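Local coordinates for protein translation initiation factor eIF2B subunit delta (Schizosaccharomyces pombe, PDB 5B04) that forms part of the eIF2B complex, which catalyses the exchange of GDP for GTP on the gamma subunit of translation initiation factor eIF2, at residues 269-274 with 338-343; 273-278 with 298-303. All coordinates share one frame; numbering follows the deposited sequence.

Interaction 1: 269-274 with 338-343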
# COMPACT_ATOMS: atom_id res chain seq x y z
N ASP G 269 1.67 -14.95 -32.96
CA ASP G 269 1.23 -14.18 -31.80
C ASP G 269 -0.06 -14.73 -31.20
O ASP G 269 -0.95 -15.18 -31.91
CB ASP G 269 1.02 -12.71 -32.18
CG ASP G 269 2.26 -11.86 -31.95
OD1 ASP G 269 3.14 -12.29 -31.17
OD2 ASP G 269 2.35 -10.76 -32.54
N VAL G 270 -0.13 -14.69 -29.87
CA VAL G 270 -1.37 -14.99 -29.16
C VAL G 270 -1.82 -13.71 -28.47
O VAL G 270 -1.29 -13.34 -27.42
CB VAL G 270 -1.18 -16.13 -28.14
CG1 VAL G 270 -2.49 -16.39 -27.41
CG2 VAL G 270 -0.70 -17.39 -28.84
N ILE G 271 -2.81 -13.05 -29.06
CA ILE G 271 -3.19 -11.70 -28.65
C ILE G 271 -4.41 -11.68 -27.74
O ILE G 271 -5.42 -12.32 -28.02
CB ILE G 271 -3.46 -10.83 -29.89
CG1 ILE G 271 -2.19 -10.72 -30.74
CG2 ILE G 271 -3.95 -9.45 -29.48
CD1 ILE G 271 -2.38 -9.96 -32.02
N LEU G 272 -4.30 -10.94 -26.64
CA LEU G 272 -5.39 -10.83 -25.68
C LEU G 272 -6.15 -9.52 -25.84
O LEU G 272 -5.58 -8.44 -25.69
CB LEU G 272 -4.85 -10.96 -24.25
CG LEU G 272 -5.82 -11.23 -23.09
CD1 LEU G 272 -5.07 -11.83 -21.92
CD2 LEU G 272 -6.56 -9.98 -22.64
N THR G 273 -7.45 -9.62 -26.05
CA THR G 273 -8.28 -8.45 -26.04
C THR G 273 -9.31 -8.64 -24.98
O THR G 273 -9.80 -9.72 -24.81
CB THR G 273 -9.02 -8.30 -27.34
OG1 THR G 273 -9.96 -7.24 -27.21
CG2 THR G 273 -9.74 -9.54 -27.65
N TYR G 274 -9.65 -7.58 -24.26
CA TYR G 274 -10.59 -7.68 -23.18
C TYR G 274 -11.86 -7.03 -23.65
O TYR G 274 -11.85 -6.00 -24.25
CB TYR G 274 -9.93 -7.13 -21.93
CG TYR G 274 -10.81 -6.96 -20.74
CD1 TYR G 274 -11.61 -7.97 -20.29
CD2 TYR G 274 -10.83 -5.79 -20.07
CE1 TYR G 274 -12.41 -7.80 -19.19
CE2 TYR G 274 -11.63 -5.62 -18.99
CZ TYR G 274 -12.41 -6.62 -18.56
OH TYR G 274 -13.18 -6.42 -17.47
N LYS G 338 0.93 -11.09 -26.49
CA LYS G 338 0.67 -9.65 -26.60
C LYS G 338 -0.73 -9.28 -26.11
O LYS G 338 -1.68 -10.04 -26.28
CB LYS G 338 0.84 -9.19 -28.05
CG LYS G 338 2.28 -8.96 -28.47
CD LYS G 338 2.38 -8.45 -29.90
CE LYS G 338 3.83 -8.25 -30.30
NZ LYS G 338 4.59 -9.53 -30.26
N ILE G 339 -0.83 -8.10 -25.50
CA ILE G 339 -2.11 -7.60 -25.00
C ILE G 339 -2.47 -6.27 -25.65
O ILE G 339 -1.68 -5.33 -25.62
CB ILE G 339 -2.09 -7.42 -23.47
CG1 ILE G 339 -1.81 -8.75 -22.77
CG2 ILE G 339 -3.40 -6.83 -22.98
CD1 ILE G 339 -1.55 -8.62 -21.29
N PHE G 340 -3.65 -6.21 -26.24
CA PHE G 340 -4.11 -4.99 -26.90
C PHE G 340 -5.33 -4.41 -26.19
O PHE G 340 -6.31 -5.11 -25.95
CB PHE G 340 -4.45 -5.27 -28.37
CG PHE G 340 -3.24 -5.37 -29.26
CD1 PHE G 340 -2.34 -6.42 -29.11
CD2 PHE G 340 -3.00 -4.42 -30.24
CE1 PHE G 340 -1.23 -6.51 -29.93
CE2 PHE G 340 -1.89 -4.52 -31.06
CZ PHE G 340 -1.01 -5.56 -30.90
N LEU G 341 -5.25 -3.13 -25.86
CA LEU G 341 -6.31 -2.47 -25.11
C LEU G 341 -6.84 -1.23 -25.81
O LEU G 341 -6.08 -0.42 -26.34
CB LEU G 341 -5.81 -2.09 -23.71
CG LEU G 341 -5.20 -3.21 -22.88
CD1 LEU G 341 -4.66 -2.67 -21.57
CD2 LEU G 341 -6.23 -4.30 -22.62
N GLY G 342 -8.16 -1.10 -25.83
CA GLY G 342 -8.80 0.12 -26.28
C GLY G 342 -9.06 0.99 -25.07
O GLY G 342 -9.27 0.47 -23.97
N GLY G 343 -9.04 2.30 -25.25
CA GLY G 343 -9.20 3.21 -24.13
C GLY G 343 -10.39 4.14 -24.23
O GLY G 343 -10.68 4.68 -25.30
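Lys338 reaches across to Asp269, NZ lying 3.2 Å from Asp269 OD1 in a salt bridge, with a weak second bond to OD2. The lysine chain runs extended as far as CE, and the turn about its last bond (chi4 62°) swings NZ to the syn side of OD1, 23° out of the carboxylate plane. Beyond this pair the backbones take over. Lys338 N bonds Val270 O at 3.3 Å, and Leu272 N meets Lys338 O at 2.8 Å. One step further on, Phe340 N bonds Leu272 O at 3.0 Å. This is the alternating parallel pattern at the middle of a Rossmann-like alpha/beta sheet, where strand 269-274 has strand 338-342 on one side and strand 294-300 on the other. On the face carrying Ile271 and Phe340, Ile271 CG2, anti to its backbone N, reaches the ring atom Phe340 CD1 at 3.5 Å, and helix 278-289 packs there through Val280 and Leu284. On the other face Leu272 CB lies 4.0 Å from Ile339 CG1, and both side chains rest on Ile361 of helix 358-367. The carboxylate of Asp269 is itself positioned from outside the strands: Gln266 N bonds OD2 and Thr337 OG1 bonds OD1. An alanine here would probably leave the Lys338 ammonium without its countercharge and its end free to turn, while also depriving Gln266 N of its acceptor.

Interaction 2: 273-278 with 298-303. With PO4 (phosphate ion), chain O.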
# COMPACT_ATOMS: atom_id res chain seq x y z
N THR G 273 -7.45 -9.62 -26.05
CA THR G 273 -8.28 -8.45 -26.04
C THR G 273 -9.31 -8.64 -24.98
O THR G 273 -9.80 -9.72 -24.81
CB THR G 273 -9.02 -8.30 -27.34
OG1 THR G 273 -9.96 -7.24 -27.21
CG2 THR G 273 -9.74 -9.54 -27.65
N TYR G 274 -9.65 -7.58 -24.26
CA TYR G 274 -10.59 -7.68 -23.18
C TYR G 274 -11.86 -7.03 -23.65
O TYR G 274 -11.85 -6.00 -24.25
CB TYR G 274 -9.93 -7.13 -21.93
CG TYR G 274 -10.81 -6.96 -20.74
CD1 TYR G 274 -11.61 -7.97 -20.29
CD2 TYR G 274 -10.83 -5.79 -20.07
CE1 TYR G 274 -12.41 -7.80 -19.19
CE2 TYR G 274 -11.63 -5.62 -18.99
CZ TYR G 274 -12.41 -6.62 -18.56
OH TYR G 274 -13.18 -6.42 -17.47
N LEU G 275 -12.98 -7.63 -23.33
CA LEU G 275 -14.27 -7.09 -23.67
C LEU G 275 -14.61 -6.88 -25.13
O LEU G 275 -14.45 -7.77 -25.92
CB LEU G 275 -14.46 -5.91 -22.77
CG LEU G 275 -14.50 -6.43 -21.34
CD1 LEU G 275 -14.56 -5.31 -20.35
CD2 LEU G 275 -15.70 -7.31 -21.16
N HIS G 276 -15.10 -5.71 -25.49
CA HIS G 276 -15.54 -5.48 -26.82
C HIS G 276 -15.03 -4.08 -27.10
O HIS G 276 -15.61 -3.14 -26.64
CB HIS G 276 -17.02 -5.49 -27.09
CG HIS G 276 -17.42 -5.32 -28.52
ND1 HIS G 276 -16.82 -6.00 -29.55
CD2 HIS G 276 -18.39 -4.57 -29.08
CE1 HIS G 276 -17.38 -5.65 -30.68
NE2 HIS G 276 -18.34 -4.79 -30.43
N SER G 277 -13.98 -3.97 -27.88
CA SER G 277 -13.41 -2.68 -28.22
C SER G 277 -13.39 -2.51 -29.70
O SER G 277 -12.92 -3.37 -30.41
CB SER G 277 -11.98 -2.62 -27.74
OG SER G 277 -11.33 -1.50 -28.27
N SER G 278 -13.91 -1.39 -30.18
CA SER G 278 -13.96 -1.18 -31.60
C SER G 278 -12.57 -1.11 -32.16
O SER G 278 -12.23 -1.84 -33.06
CB SER G 278 -14.68 0.13 -31.87
OG SER G 278 -15.23 0.65 -30.68
N VAL G 298 -9.94 -13.87 -25.92
CA VAL G 298 -10.95 -12.92 -25.47
C VAL G 298 -11.27 -13.12 -23.99
O VAL G 298 -11.74 -14.19 -23.59
CB VAL G 298 -12.24 -13.03 -26.29
CG1 VAL G 298 -13.31 -12.11 -25.72
CG2 VAL G 298 -11.97 -12.70 -27.75
N VAL G 299 -11.03 -12.09 -23.19
CA VAL G 299 -11.34 -12.13 -21.77
C VAL G 299 -12.63 -11.37 -21.49
O VAL G 299 -12.74 -10.19 -21.83
CB VAL G 299 -10.19 -11.55 -20.92
CG1 VAL G 299 -10.59 -11.49 -19.46
CG2 VAL G 299 -8.93 -12.37 -21.10
N ASP G 300 -13.59 -12.04 -20.88
CA ASP G 300 -14.89 -11.44 -20.60
C ASP G 300 -15.07 -11.20 -19.11
O ASP G 300 -14.24 -11.62 -18.30
CB ASP G 300 -16.01 -12.33 -21.14
CG ASP G 300 -17.22 -11.53 -21.58
OD1 ASP G 300 -17.34 -10.35 -21.18
OD2 ASP G 300 -18.05 -12.08 -22.34
N SER G 301 -16.16 -10.54 -18.74
CA SER G 301 -16.45 -10.26 -17.34
C SER G 301 -17.94 -10.02 -17.09
O SER G 301 -18.70 -9.73 -18.02
CB SER G 301 -15.65 -9.06 -16.85
OG SER G 301 -15.94 -8.77 -15.49
N ARG G 302 -18.35 -10.16 -15.84
CA ARG G 302 -19.71 -9.82 -15.41
C ARG G 302 -19.83 -8.31 -15.21
O ARG G 302 -18.81 -7.63 -15.12
CB ARG G 302 -20.06 -10.58 -14.13
CG ARG G 302 -20.40 -12.04 -14.34
CD ARG G 302 -21.34 -12.53 -13.26
NE ARG G 302 -22.58 -11.76 -13.25
CZ ARG G 302 -23.32 -11.55 -12.16
NH1 ARG G 302 -22.94 -12.03 -10.99
NH2 ARG G 302 -24.44 -10.85 -12.25
N PRO G 303 -21.06 -7.77 -15.13
CA PRO G 303 -22.39 -8.40 -15.22
C PRO G 303 -22.82 -8.76 -16.64
O PRO G 303 -23.19 -9.90 -16.88
CB PRO G 303 -23.32 -7.32 -14.63
CG PRO G 303 -22.62 -6.05 -14.87
CD PRO G 303 -21.15 -6.34 -14.79
P PO4 O . -14.28 1.75 -27.72
O1 PO4 O . -12.94 1.14 -28.05
O2 PO4 O . -14.85 1.06 -26.51
O3 PO4 O . -14.10 3.22 -27.43
O4 PO4 O . -15.21 1.58 -28.89
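Leu275 N and Val299 O form an almost straight hydrogen bond of 3.0 Å (176° at the hydrogen), and Val299 N bonds Thr273 O at 3.1 Å, so Val299 is gripped through both its N-H and its C=O by the residues flanking Tyr274. Where the second strand ends, Ser301 N turns back to Asp300 OD1 at 2.7 Å, meeting it on the anti side. That carboxylate has further partners, Tyr323 OH on OD2 and Gly307 N on OD1, the latter at the start of helix 306-316. Both segments run out at the C-terminal ends of their strands, and they belong to a beta-alpha-beta crossover in which helix 278-289 links strand 269-274 to its parallel neighbour 294-300. Ser277 is the N-cap of that helix, its OG making a weak bond to Val280 N, and the same OG bonds O1 of a phosphate ion at 3.1 Å; Ser160 OG holds the ion too. The phosphate probably comes from the crystallisation liquor, and its modelled place beside Ser278 is less certain. Outward from the polar groups, Tyr274 CG is anti to the backbone N (chi1 171°), and the ring presents its edge to Val299 O, Asp300 C and Ser301 CB. Val299 CG1 touches Tyr274 CD1 at 3.8 Å. Leu275 CG sits over the centre of one ring face, while Leu275 CD2 crosses to Asp300 OD1 at 3.5 Å. On the sheet face of Thr273 and Val298, their CG2 methyls lie side by side, 3.9 Å apart, with Cys310 of helix 306-316 against Val298. Ala268 of the neighbouring beta subunit packs against Tyr274 and Ser301.

Strand 269-274 is common to both contacts: interaction 1 pairs it with strand 338-342, interaction 2 with strand 294-300 along the opposite edge, and Thr273 and Tyr274 belong to both. Their centres are about 10 Å apart. The two meet directly on one face of the sheet, where Leu272 CD2 lies 3.7 Å from Val299 CG2, so the side chains of three adjacent strands pack as one layer under helix 358-367. A second junction lies where Gly342 CA, at the end of strand 338-342, comes within 3.6 Å of Ser277 OG, in the loop after strand 269-274. That hydroxyl also holds the phosphate, which places the ion by this loop, beside the end of strand 338-342.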